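Local coordinates for SPbeta prophage-derived uncharacterized protein YorR (Bacillus subtilis, PDB 3KB2), which is of unknown function but binds a phosphorylated guanosine diphosphate in a nucleotide pocket and may act as a dTMP kinase, at residues A[106-109]-A[110-114]. Residues are numbered along the deposited sequence; the frame is centred on the assembly and turned at random.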
loop_
_atom_site.group_PDB
_atom_site.type_symbol
_atom_site.label_atom_id
_atom_site.label_comp_id
_atom_site.label_asym_id
_atom_site.label_seq_id
_atom_site.Cartn_x
_atom_site.Cartn_y
_atom_site.Cartn_z
ATOM N N SER A 106 9.502 15.219 3.102
ATOM C CA SER A 106 9.059 15.646 4.420
ATOM C C SER A 106 7.588 16.058 4.380
ATOM O O SER A 106 6.808 15.643 5.228
ATOM C CB SER A 106 9.921 16.810 4.905
ATOM O OG SER A 106 9.309 17.444 6.010
ATOM N N VAL A 107 7.220 16.859 3.380
ATOM C CA VAL A 107 5.849 17.328 3.213
ATOM C C VAL A 107 4.876 16.185 2.974
ATOM O O VAL A 107 3.770 16.159 3.519
ATOM C CB VAL A 107 5.743 18.291 2.025
ATOM C CG1 VAL A 107 4.338 18.878 1.936
ATOM C CG2 VAL A 107 6.778 19.390 2.167
ATOM N N ILE A 108 5.290 15.245 2.138
ATOM C CA ILE A 108 4.466 14.093 1.825
ATOM C C ILE A 108 4.255 13.266 3.082
ATOM O O ILE A 108 3.137 12.903 3.415
ATOM C CB ILE A 108 5.145 13.215 0.741
ATOM C CG1 ILE A 108 5.252 14.010 -0.561
ATOM C CG2 ILE A 108 4.378 11.905 0.547
ATOM C CD1 ILE A 108 3.926 14.532 -1.063
ATOM N N LYS A 109 5.340 12.974 3.783
ATOM C CA LYS A 109 5.237 12.186 4.992
ATOM C C LYS A 109 4.282 12.831 5.991
ATOM O O LYS A 109 3.498 12.141 6.649
ATOM C CB LYS A 109 6.624 12.002 5.590
ATOM C CG LYS A 109 7.519 11.174 4.685
ATOM C CD LYS A 109 8.952 11.186 5.155
ATOM C CE LYS A 109 9.865 10.542 4.130
ATOM N NZ LYS A 109 11.275 10.575 4.595
ATOM N N LYS A 110 4.337 14.155 6.090
ATOM C CA LYS A 110 3.456 14.894 6.995
ATOM C C LYS A 110 1.987 14.694 6.602
ATOM O O LYS A 110 1.136 14.423 7.436
ATOM C CB LYS A 110 3.789 16.392 6.953
ATOM C CG LYS A 110 3.013 17.229 7.961
ATOM C CD LYS A 110 2.361 18.445 7.313
ATOM C CE LYS A 110 3.380 19.399 6.710
ATOM N NZ LYS A 110 4.297 19.922 7.763
ATOM N N ARG A 111 1.689 14.826 5.321
ATOM C CA ARG A 111 0.323 14.671 4.876
ATOM C C ARG A 111 -0.193 13.266 5.116
ATOM O O ARG A 111 -1.385 13.075 5.307
ATOM C CB ARG A 111 0.220 15.067 3.404
ATOM C CG ARG A 111 0.551 16.536 3.199
ATOM C CD ARG A 111 0.458 16.966 1.755
ATOM N NE ARG A 111 0.770 18.384 1.643
ATOM C CZ ARG A 111 1.094 18.995 0.511
ATOM N NH1 ARG A 111 1.149 18.311 -0.627
ATOM N NH2 ARG A 111 1.384 20.290 0.531
ATOM N N LEU A 112 0.704 12.285 5.110
ATOM C CA LEU A 112 0.331 10.887 5.359
ATOM C C LEU A 112 -0.001 10.695 6.839
ATOM O O LEU A 112 -0.961 10.009 7.187
ATOM C CB LEU A 112 1.480 9.956 4.951
ATOM C CG LEU A 112 1.696 9.815 3.435
ATOM C CD1 LEU A 112 2.969 9.038 3.135
ATOM C CD2 LEU A 112 0.493 9.111 2.846
ATOM N N ARG A 113 0.796 11.309 7.707
ATOM C CA ARG A 113 0.553 11.218 9.135
ATOM C C ARG A 113 -0.830 11.775 9.429
ATOM O O ARG A 113 -1.664 11.096 10.014
ATOM C CB ARG A 113 1.590 12.016 9.923
ATOM C CG ARG A 113 2.972 11.399 9.966
ATOM C CD ARG A 113 3.813 12.023 11.077
ATOM N NE ARG A 113 4.202 13.409 10.820
ATOM C CZ ARG A 113 5.197 13.786 10.015
ATOM N NH1 ARG A 113 5.924 12.880 9.366
ATOM N NH2 ARG A 113 5.486 15.080 9.876
ATOM N N VAL A 114 -1.081 13.010 9.014
ATOM C CA VAL A 114 -2.381 13.610 9.273
ATOM C C VAL A 114 -3.514 12.832 8.619
ATOM O O VAL A 114 -4.607 12.734 9.176
ATOM C CB VAL A 114 -2.441 15.068 8.793
ATOM C CG1 VAL A 114 -1.376 15.882 9.497
ATOM C CG2 VAL A 114 -2.265 15.132 7.298
HETATM O O HOH W 1 7.617 15.258 7.871
#
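Val107 and Arg111 lie side by side on helix 105-115, one turn apart, in a P-loop kinase-like fold whose parallel sheet has strand order 2-3-1-4-5; the helix follows strand 96-102. The backbone repeats the alpha-helical i to i+4 pattern: Lys110 N bonds to Ser106 O, Arg111 N to Val107 O, Leu112 N to Ile108 O at 3.0 Å, and Arg113 N to Lys109 O at 3.0 Å. The apolar contact pairs Ile108 CG2 with Leu112 CD1 at 4.1 Å, the side chains crossing at a slant on the buried side, where both rest on Ile125 of helix 122-137. Val107 CG1, anti to its own N (chi1 -175°), sits over one face of the Arg111 guanidinium, 3.5 Å from CZ and displaced toward the rim. An extended chain from CG to NE carries that group to the carbonyls of Cys11 and Thr148, whose bonds to NH1 and NH2 probably fix the side chain about 5 Å from the bound nucleotide. On the exposed side the bent Arg113 chain folds back along the helix, bringing its guanidinium over Lys109 O. One water spans two turns, donating to Ser106 O at 2.8 Å and accepting from Arg113 NH2 at 2.9 Å, in the guanidinium plane.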